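Local coordinates for protein peptidase M42 (Thaumarchaeota archaeon SCGC AB-539-E09, PDB 5DS0) that is probably a metal-dependent aminopeptidase of the TET type, removing amino-terminal residues from peptides as a twelve-subunit assembly, at residues G21-V26 against H66-G71; L46-F51 against Q222-V227; R193-Q198 against L342-I347. All coordinates share one frame; numbering follows the deposited sequence.

Overall arrangement
All three contacts are buried, but they lie progressively farther from the middle of the chain: the centre of interaction 1 is about 9 Å from the chain centre, that of interaction 2 about 15 Å and that of interaction 3 about 21 Å. The chemistry changes with place. Next to the cobalt site, interaction 1 sets Glu23 beside Asp68, which holds a metal-bound histidine; interaction 2 is a hydroxyl-rich seam between sheet and helix; interaction 3 is apolar helix packing. Shared elements connect them. Helix 24-34 starts in interaction 1 and covers the far side of strand 49-53 in interaction 2, while helix 179-197 touches Thr67 before supplying residues 193-198 to interaction 3.

Interaction 1 of 3, residues G21-V26 against H66-G71; sequences GFEREV and HTDEVG. With CO (cobalt (II) ion), chain T.
The side chains of Glu23 and Asp68 run side by side with their carboxylate planes 74° apart, and Glu23 OE1 comes up to the methylene CB of Asp68 at 3.3 Å. Gly21 N reaches the same OE1 from above the carboxylate plane, 59° out of it, and Gln213 N is a second donor to this oxygen. The imidazole of His66 is held through both its nitrogens: Asp68 O lies in the ring plane, 3.0 Å from His66 ND1, while His66 NE2 binds a cobalt ion at 2.1 Å. A second, weak bond runs from His66 ND1 to Asp68 OD1. Asp180, Glu214 and Glu237 complete this metal site.

With CG beside the backbone N (chi1 -53°), Glu23 lays this atom 3.6 Å from Asp68 CB, and a bend at chi2 then turns the carboxylate. Farther along, the methyl CG1 of Val26 rests against Thr67 CB at 3.8 Å, and Thr67 OG1 turns to Asn27 on the same helix. With an alanine at Glu23, the backbone N-H groups of Gly21 and Gln213 would probably lose their shared acceptor, and the flank of Asp68 would be left uncovered.

Glu23 OE1 and Asp68 OD2 approach to 4.4 Å, like charges without a direct bond, yet each has polar company: Asp68 OD2 is bonded to Ser20 OG and to the backbone N of Glu215, a ligand of the other cobalt. The chemistry is consistent with a second shell: Glu23 lies against Asp68, whose carbonyl O is likely to fix the rotation of the metal-binding His66.

Interaction 2 of 3, residues L46-F51 against Q222-V227; sequences LGSVTF and QTTAHV
Leu46 and Thr223 meet through methyl groups in van der Waals contact: the CD2 methyl of Leu46, in the loop before the strand, sits 3.8 Å from Thr223 OG1 and 4.0 Å from Thr223 CG2, the two side chains crossing at about a right angle. At the other end the methyl CG2 of Thr224 approaches Thr50 OG1, on the strand, at 4.0 Å. This methyl stands anti to the backbone N of its residue (chi1 of Thr224 is -76°), and the same rotation turns OG1 of Thr224 toward Ser48.

Between them the hydroxyls of Ser48 and Thr224 come together, with Ser48 OG 3.3 Å from Thr224 OG1. What gathers these groups is a common partner: Asp44, just ahead of the 46-51 segment, hydrogen-bonds through OD2 to Ser48 OG, Thr223 OG1 and Thr224 OG1. One carboxylate oxygen thus ties Ser48, just before the strand, to two successive helix residues. Ser48 OG is also bonded to the backbone N of Val212, and Thr50 OG1 pairs with Ser209 OG on the adjoining strand 205-211, so these buried hydroxyls have partners within the fold.

At the subunit interface, Gly311 and Ala310 of a second subunit pack on Leu46 and Thr223, respectively. Alternation along 48-51 divides its side chains: Ser48 and Thr50 face helix 219-228, whereas Val49 and Phe51 meet helix 24-34 on the other side. Helix 219-228 links the parallel strands 205-211 and 232-240, between which strand 60-66 runs, making a beta-alpha-beta crossover on a mixed sheet layered by helices, the alpha/beta architecture of the M42 catalytic domain.

Interaction 3 of 3, residues R193-Q198 against L342-I347; sequences RRMKDQ and LVIELI
The terminal methyl of Met195, here selenomethionine, fits against Ile344 and Ile347 of the facing helix. Its CE lies 3.7 Å from Ile347 CG2 and 4.1 Å from Ile344 CG2, and SE also touches the Ile347 methyl. Met195 and Ile344 lie alongside each other, pointing opposite ways, with Met195 CG 4.1 Å from Ile344 CG1. A bend at the last torsion (chi3 108°) sets CE of Met195 against the backbone oxygen of Ile344 as well as the Ile347 methyl.

Beside this pair, the CD1 methyl of Ile344 reaches Arg194 CB at 4.1 Å. The arginine chain, kinked at chi2 and chi3, continues past the isoleucine, and its NH1 forms a salt bridge with Glu337, earlier on helix 333-349. The aliphatic stem and the charged end of Arg194 therefore hold the same helix in different ways.

Farther out, a salt bridge between Arg193 NH1 and Asp197 OD2, its hydrogen bond weak in geometry, spans one turn of helix 179-197. Ile200 covers Met195 from the loop beyond, and Leu346 packs away on helix 273-285. The axes of the short segments 193-197 and 342-347 approach to 11.1 Å at a signed crossing angle of -61°, a steep crossing with contact confined to a few residues. It is helix-helix packing within the alpha/beta fold of the M42 family.

Interaction 1 of 3, residues G21-V26 against H66-G71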
loop_
_atom_site.group_PDB
_atom_site.type_symbol
_atom_site.label_atom_id
_atom_site.label_comp_id
_atom_site.label_asym_id
_atom_site.label_seq_id
_atom_site.Cartn_x
_atom_site.Cartn_y
_atom_site.Cartn_z
ATOM N N GLY C 21 -38.800 -10.621 15.847
ATOM C CA GLY C 21 -40.027 -10.266 15.119
ATOM C C GLY C 21 -41.010 -11.407 14.897
ATOM O O GLY C 21 -42.159 -11.174 14.508
ATOM N N PHE C 22 -40.554 -12.639 15.108
ATOM C CA PHE C 22 -41.363 -13.805 14.818
ATOM C C PHE C 22 -41.285 -14.813 15.955
ATOM O O PHE C 22 -41.021 -15.989 15.733
ATOM C CB PHE C 22 -40.884 -14.471 13.529
ATOM C CG PHE C 22 -40.771 -13.549 12.350
ATOM C CD1 PHE C 22 -39.678 -12.713 12.203
ATOM C CD2 PHE C 22 -41.733 -13.549 11.361
ATOM C CE1 PHE C 22 -39.564 -11.871 11.108
ATOM C CE2 PHE C 22 -41.619 -12.709 10.262
ATOM C CZ PHE C 22 -40.529 -11.871 10.133
ATOM N N GLU C 23 -41.569 -14.364 17.168
ATOM C CA GLU C 23 -41.333 -15.178 18.358
ATOM C C GLU C 23 -42.569 -15.909 18.863
ATOM O O GLU C 23 -42.557 -16.417 19.972
ATOM C CB GLU C 23 -40.775 -14.283 19.485
ATOM C CG GLU C 23 -39.556 -13.464 19.063
ATOM C CD GLU C 23 -39.828 -12.016 18.645
ATOM O OE1 GLU C 23 -38.908 -11.159 18.424
ATOM O OE2 GLU C 23 -41.008 -11.740 18.460
ATOM N N ARG C 24 -43.643 -15.951 18.082
ATOM C CA ARG C 24 -44.923 -16.421 18.612
ATOM C C ARG C 24 -44.928 -17.899 18.996
ATOM O O ARG C 24 -45.459 -18.256 20.044
ATOM C CB ARG C 24 -46.052 -16.096 17.643
ATOM C CG ARG C 24 -46.295 -14.595 17.518
ATOM C CD ARG C 24 -47.570 -14.276 16.751
ATOM N NE ARG C 24 -48.008 -12.896 16.951
ATOM C CZ ARG C 24 -49.132 -12.377 16.447
ATOM N NH1 ARG C 24 -49.941 -13.121 15.699
ATOM N NH2 ARG C 24 -49.450 -11.107 16.696
ATOM N N GLU C 25 -44.308 -18.745 18.175
ATOM C CA GLU C 25 -44.190 -20.174 18.484
ATOM C C GLU C 25 -43.481 -20.424 19.823
ATOM O O GLU C 25 -43.908 -21.274 20.599
ATOM C CB GLU C 25 -43.457 -20.908 17.364
ATOM C CG GLU C 25 -44.340 -21.398 16.226
ATOM C CD GLU C 25 -43.623 -22.347 15.252
ATOM O OE1 GLU C 25 -43.505 -21.862 14.133
ATOM O OE2 GLU C 25 -43.181 -23.519 15.533
ATOM N N VAL C 26 -42.419 -19.664 20.091
ATOM C CA VAL C 26 -41.590 -19.843 21.304
ATOM C C VAL C 26 -42.332 -19.300 22.541
ATOM O O VAL C 26 -42.305 -19.896 23.610
ATOM C CB VAL C 26 -40.126 -19.294 21.137
ATOM C CG1 VAL C 26 -40.143 -17.796 20.995
ATOM C CG2 VAL C 26 -39.256 -19.634 22.343
ATOM N N HIS C 66 -34.942 -12.529 26.912
ATOM C CA HIS C 66 -35.531 -12.414 25.580
ATOM C C HIS C 66 -35.589 -13.762 24.879
ATOM O O HIS C 66 -34.638 -14.534 24.929
ATOM C CB HIS C 66 -34.824 -11.343 24.720
ATOM C CG HIS C 66 -33.413 -11.673 24.335
ATOM N ND1 HIS C 66 -33.098 -12.374 23.193
ATOM C CD2 HIS C 66 -32.233 -11.343 24.911
ATOM C CE1 HIS C 66 -31.784 -12.485 23.092
ATOM N NE2 HIS C 66 -31.236 -11.874 24.126
ATOM N N THR C 67 -36.721 -14.038 24.230
ATOM C CA THR C 67 -36.915 -15.303 23.547
ATOM C C THR C 67 -36.628 -15.226 22.067
ATOM O O THR C 67 -36.659 -16.249 21.380
ATOM C CB THR C 67 -38.343 -15.795 23.706
ATOM O OG1 THR C 67 -39.241 -14.755 23.292
ATOM C CG2 THR C 67 -38.613 -16.170 25.138
ATOM N N ASP C 68 -36.392 -14.032 21.542
ATOM C CA ASP C 68 -35.965 -13.936 20.148
ATOM C C ASP C 68 -34.528 -14.412 20.026
ATOM O O ASP C 68 -33.733 -14.284 20.958
ATOM C CB ASP C 68 -36.155 -12.532 19.553
ATOM C CG ASP C 68 -35.266 -11.483 20.183
ATOM O OD1 ASP C 68 -35.171 -11.439 21.428
ATOM O OD2 ASP C 68 -34.692 -10.666 19.431
ATOM N N GLU C 69 -34.226 -15.005 18.882
ATOM C CA GLU C 69 -32.887 -15.468 18.555
ATOM C C GLU C 69 -32.414 -14.752 17.303
ATOM O O GLU C 69 -33.202 -14.300 16.473
ATOM C CB GLU C 69 -32.877 -16.980 18.303
ATOM C CG GLU C 69 -33.831 -17.414 17.184
ATOM C CD GLU C 69 -33.825 -18.906 16.910
ATOM O OE1 GLU C 69 -32.711 -19.467 16.712
ATOM O OE2 GLU C 69 -34.928 -19.499 16.879
ATOM N N VAL C 70 -31.111 -14.674 17.137
ATOM C CA VAL C 70 -30.600 -14.148 15.892
ATOM C C VAL C 70 -31.065 -15.061 14.774
ATOM O O VAL C 70 -31.201 -16.265 14.963
ATOM C CB VAL C 70 -29.073 -14.001 15.905
ATOM C CG1 VAL C 70 -28.670 -12.957 16.945
ATOM C CG2 VAL C 70 -28.379 -15.330 16.162
ATOM N N GLY C 71 -31.331 -14.455 13.624
ATOM C CA GLY C 71 -31.855 -15.173 12.475
ATOM C C GLY C 71 -31.666 -14.402 11.186
ATOM O O GLY C 71 -30.767 -13.587 11.062
HETATM CO CO CO T . -29.187 -11.536 24.361
#

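Interaction 2 of 3, residues L46-F51 against Q222-V227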
loop_
_atom_site.group_PDB
_atom_site.type_symbol
_atom_site.label_atom_id
_atom_site.label_comp_id
_atom_site.label_asym_id
_atom_site.label_seq_id
_atom_site.Cartn_x
_atom_site.Cartn_y
_atom_site.Cartn_z
ATOM N N LEU C 46 -46.052 -5.959 21.109
ATOM C CA LEU C 46 -44.994 -6.478 20.264
ATOM C C LEU C 46 -44.909 -8.003 20.301
ATOM O O LEU C 46 -44.328 -8.604 19.399
ATOM C CB LEU C 46 -43.649 -5.867 20.661
ATOM C CG LEU C 46 -43.245 -4.589 19.919
ATOM C CD1 LEU C 46 -44.379 -3.582 19.818
ATOM C CD2 LEU C 46 -42.036 -3.940 20.578
ATOM N N GLY C 47 -45.479 -8.625 21.326
ATOM C CA GLY C 47 -45.443 -10.075 21.450
ATOM C C GLY C 47 -44.770 -10.612 22.705
ATOM O O GLY C 47 -44.671 -11.822 22.862
ATOM N N SER C 48 -44.289 -9.738 23.592
ATOM C CA SER C 48 -43.718 -10.178 24.872
ATOM C C SER C 48 -44.823 -10.703 25.756
ATOM O O SER C 48 -45.845 -10.042 25.919
ATOM C CB SER C 48 -43.034 -9.036 25.628
ATOM O OG SER C 48 -42.146 -8.301 24.808
ATOM N N VAL C 49 -44.632 -11.896 26.307
ATOM C CA VAL C 49 -45.542 -12.388 27.339
ATOM C C VAL C 49 -44.832 -12.342 28.709
ATOM O O VAL C 49 -43.636 -12.605 28.828
ATOM C CB VAL C 49 -46.169 -13.792 27.071
ATOM C CG1 VAL C 49 -46.636 -14.061 25.628
ATOM C CG2 VAL C 49 -45.172 -14.846 27.417
ATOM N N THR C 50 -45.610 -12.012 29.729
ATOM C CA THR C 50 -45.118 -11.775 31.061
ATOM C C THR C 50 -45.997 -12.528 32.069
ATOM O O THR C 50 -47.212 -12.416 32.049
ATOM C CB THR C 50 -45.142 -10.258 31.376
ATOM O OG1 THR C 50 -44.468 -9.519 30.339
ATOM C CG2 THR C 50 -44.487 -9.963 32.726
ATOM N N PHE C 51 -45.356 -13.261 32.969
ATOM C CA PHE C 51 -46.031 -14.103 33.935
ATOM C C PHE C 51 -45.902 -13.509 35.312
ATOM O O PHE C 51 -44.793 -13.226 35.764
ATOM C CB PHE C 51 -45.389 -15.481 33.934
ATOM C CG PHE C 51 -45.338 -16.106 32.582
ATOM C CD1 PHE C 51 -46.489 -16.637 32.023
ATOM C CD2 PHE C 51 -44.164 -16.140 31.856
ATOM C CE1 PHE C 51 -46.464 -17.208 30.763
ATOM C CE2 PHE C 51 -44.128 -16.716 30.602
ATOM C CZ PHE C 51 -45.277 -17.252 30.053
ATOM N N GLN C 222 -38.525 -2.229 26.215
ATOM C CA GLN C 222 -39.052 -0.873 26.402
ATOM C C GLN C 222 -40.549 -0.892 26.657
ATOM O O GLN C 222 -41.032 -0.270 27.597
ATOM C CB GLN C 222 -38.757 -0.019 25.177
ATOM C CG GLN C 222 -39.034 1.456 25.380
ATOM C CD GLN C 222 -38.681 2.281 24.152
ATOM O OE1 GLN C 222 -37.640 2.056 23.526
ATOM N NE2 GLN C 222 -39.547 3.226 23.790
ATOM N N THR C 223 -41.262 -1.640 25.824
ATOM C CA THR C 223 -42.706 -1.739 25.890
ATOM C C THR C 223 -43.204 -2.598 27.052
ATOM O O THR C 223 -44.250 -2.299 27.639
ATOM C CB THR C 223 -43.275 -2.286 24.575
ATOM O OG1 THR C 223 -42.651 -3.531 24.264
ATOM C CG2 THR C 223 -43.042 -1.285 23.415
ATOM N N THR C 224 -42.465 -3.641 27.412
ATOM C CA THR C 224 -42.792 -4.445 28.599
ATOM C C THR C 224 -42.546 -3.670 29.901
ATOM O O THR C 224 -43.336 -3.756 30.839
ATOM C CB THR C 224 -41.999 -5.768 28.626
ATOM O OG1 THR C 224 -42.580 -6.677 27.685
ATOM C CG2 THR C 224 -42.040 -6.407 30.009
ATOM N N ALA C 225 -41.465 -2.903 29.950
ATOM C CA ALA C 225 -41.208 -2.028 31.076
ATOM C C ALA C 225 -42.351 -1.020 31.282
ATOM O O ALA C 225 -42.736 -0.731 32.426
ATOM C CB ALA C 225 -39.900 -1.284 30.873
ATOM N N HIS C 226 -42.872 -0.476 30.180
ATOM C CA HIS C 226 -44.013 0.430 30.244
ATOM C C HIS C 226 -45.222 -0.255 30.890
ATOM O O HIS C 226 -45.880 0.327 31.758
ATOM C CB HIS C 226 -44.386 0.966 28.856
ATOM C CG HIS C 226 -45.631 1.801 28.853
ATOM N ND1 HIS C 226 -45.628 3.149 29.154
ATOM C CD2 HIS C 226 -46.924 1.471 28.615
ATOM C CE1 HIS C 226 -46.866 3.610 29.104
ATOM N NE2 HIS C 226 -47.671 2.614 28.778
ATOM N N VAL C 227 -45.518 -1.475 30.458
ATOM C CA VAL C 227 -46.676 -2.215 30.966
ATOM C C VAL C 227 -46.555 -2.507 32.470
ATOM O O VAL C 227 -47.518 -2.355 33.209
ATOM C CB VAL C 227 -46.877 -3.537 30.185
ATOM C CG1 VAL C 227 -47.841 -4.469 30.908
ATOM C CG2 VAL C 227 -47.362 -3.249 28.767
#

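Interaction 3 of 3, residues R193-Q198 against L342-I347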
loop_
_atom_site.group_PDB
_atom_site.type_symbol
_atom_site.label_atom_id
_atom_site.label_comp_id
_atom_site.label_asym_id
_atom_site.label_seq_id
_atom_site.Cartn_x
_atom_site.Cartn_y
_atom_site.Cartn_z
ATOM N N ARG C 193 -41.774 -21.294 38.804
ATOM C CA ARG C 193 -42.365 -22.611 39.012
ATOM C C ARG C 193 -42.007 -23.145 40.370
ATOM O O ARG C 193 -42.877 -23.576 41.117
ATOM C CB ARG C 193 -41.904 -23.606 37.954
ATOM C CG ARG C 193 -42.488 -24.998 38.157
ATOM C CD ARG C 193 -42.028 -25.988 37.107
ATOM N NE ARG C 193 -40.615 -26.342 37.218
ATOM C CZ ARG C 193 -40.080 -27.175 38.110
ATOM N NH1 ARG C 193 -40.825 -27.775 39.025
ATOM N NH2 ARG C 193 -38.762 -27.374 38.085
ATOM N N ARG C 194 -40.724 -23.107 40.690
ATOM C CA ARG C 194 -40.239 -23.649 41.950
ATOM C C ARG C 194 -40.768 -22.936 43.174
ATOM O O ARG C 194 -40.996 -23.554 44.209
ATOM C CB ARG C 194 -38.714 -23.661 41.984
ATOM C CG ARG C 194 -38.227 -25.017 41.441
ATOM C CD ARG C 194 -36.918 -25.048 40.565
ATOM N NE ARG C 194 -35.744 -24.870 41.406
ATOM C CZ ARG C 194 -34.476 -25.168 41.103
ATOM N NH1 ARG C 194 -33.595 -24.898 42.031
ATOM N NH2 ARG C 194 -34.046 -25.709 39.939
HETATM N N MSE C 195 -40.965 -21.634 43.053
HETATM C CA MSE C 195 -41.495 -20.847 44.159
HETATM C C MSE C 195 -42.905 -21.256 44.479
HETATM O O MSE C 195 -43.275 -21.335 45.653
HETATM C CB MSE C 195 -41.386 -19.365 43.817
HETATM C CG MSE C 195 -39.919 -18.992 43.933
HETATM SE SE MSE C 195 -39.644 -17.049 43.901
HETATM C CE MSE C 195 -39.186 -16.807 45.810
ATOM N N LYS C 196 -43.706 -21.516 43.451
ATOM C CA LYS C 196 -45.045 -22.013 43.669
ATOM C C LYS C 196 -45.017 -23.446 44.195
ATOM O O LYS C 196 -45.621 -23.722 45.225
ATOM C CB LYS C 196 -45.889 -21.915 42.412
ATOM C CG LYS C 196 -47.312 -22.384 42.655
ATOM C CD LYS C 196 -48.333 -21.584 41.871
ATOM C CE LYS C 196 -49.749 -21.891 42.340
ATOM N NZ LYS C 196 -50.737 -21.149 41.515
ATOM N N ASP C 197 -44.289 -24.336 43.525
ATOM C CA ASP C 197 -44.209 -25.752 43.930
ATOM C C ASP C 197 -43.776 -25.990 45.371
ATOM O O ASP C 197 -44.307 -26.876 46.033
ATOM C CB ASP C 197 -43.266 -26.552 43.016
ATOM C CG ASP C 197 -43.991 -27.229 41.864
ATOM O OD1 ASP C 197 -45.215 -27.488 41.973
ATOM O OD2 ASP C 197 -43.348 -27.517 40.839
ATOM N N GLN C 198 -42.826 -25.206 45.861
ATOM C CA GLN C 198 -42.336 -25.365 47.228
ATOM C C GLN C 198 -42.899 -24.325 48.197
ATOM O O GLN C 198 -42.369 -24.138 49.292
ATOM C CB GLN C 198 -40.817 -25.287 47.226
ATOM C CG GLN C 198 -40.154 -26.261 46.267
ATOM C CD GLN C 198 -38.667 -25.991 46.115
ATOM O OE1 GLN C 198 -38.029 -25.416 47.001
ATOM N NE2 GLN C 198 -38.112 -26.393 44.976
ATOM N N LEU C 342 -29.945 -18.581 42.690
ATOM C CA LEU C 342 -29.619 -17.212 43.042
ATOM C C LEU C 342 -30.822 -16.272 42.924
ATOM O O LEU C 342 -31.058 -15.470 43.829
ATOM C CB LEU C 342 -28.479 -16.695 42.162
ATOM C CG LEU C 342 -28.073 -15.240 42.389
ATOM C CD1 LEU C 342 -27.617 -15.014 43.821
ATOM C CD2 LEU C 342 -26.984 -14.837 41.408
ATOM N N VAL C 343 -31.560 -16.372 41.819
ATOM C CA VAL C 343 -32.697 -15.470 41.581
ATOM C C VAL C 343 -33.763 -15.677 42.663
ATOM O O VAL C 343 -34.339 -14.709 43.149
ATOM C CB VAL C 343 -33.350 -15.536 40.145
ATOM C CG1 VAL C 343 -32.508 -14.801 39.108
ATOM C CG2 VAL C 343 -33.605 -16.947 39.666
ATOM N N ILE C 344 -33.978 -16.921 43.078
ATOM C CA ILE C 344 -34.916 -17.209 44.148
ATOM C C ILE C 344 -34.495 -16.527 45.450
ATOM O O ILE C 344 -35.300 -15.844 46.081
ATOM C CB ILE C 344 -35.080 -18.726 44.336
ATOM C CG1 ILE C 344 -35.885 -19.305 43.161
ATOM C CG2 ILE C 344 -35.776 -19.048 45.648
ATOM C CD1 ILE C 344 -35.899 -20.816 43.072
ATOM N N GLU C 345 -33.233 -16.691 45.839
ATOM C CA GLU C 345 -32.735 -16.059 47.057
ATOM C C GLU C 345 -32.907 -14.551 47.011
ATOM O O GLU C 345 -33.198 -13.925 48.020
ATOM C CB GLU C 345 -31.261 -16.387 47.289
ATOM C CG GLU C 345 -30.944 -17.854 47.520
ATOM C CD GLU C 345 -31.872 -18.511 48.517
ATOM O OE1 GLU C 345 -31.890 -18.098 49.700
ATOM O OE2 GLU C 345 -32.557 -19.468 48.124
ATOM N N LEU C 346 -32.686 -13.958 45.850
ATOM C CA LEU C 346 -32.826 -12.511 45.706
ATOM C C LEU C 346 -34.269 -12.111 45.922
ATOM O O LEU C 346 -34.558 -11.225 46.720
ATOM C CB LEU C 346 -32.385 -12.052 44.323
ATOM C CG LEU C 346 -30.905 -12.236 44.009
ATOM C CD1 LEU C 346 -30.667 -11.934 42.546
ATOM C CD2 LEU C 346 -30.040 -11.342 44.873
ATOM N N ILE C 347 -35.167 -12.787 45.226
ATOM C CA ILE C 347 -36.584 -12.481 45.321
ATOM C C ILE C 347 -37.112 -12.627 46.752
ATOM O O ILE C 347 -37.924 -11.823 47.196
ATOM C CB ILE C 347 -37.383 -13.366 44.339
ATOM C CG1 ILE C 347 -37.092 -12.928 42.911
ATOM C CG2 ILE C 347 -38.882 -13.287 44.595
ATOM C CD1 ILE C 347 -37.438 -13.972 41.887
#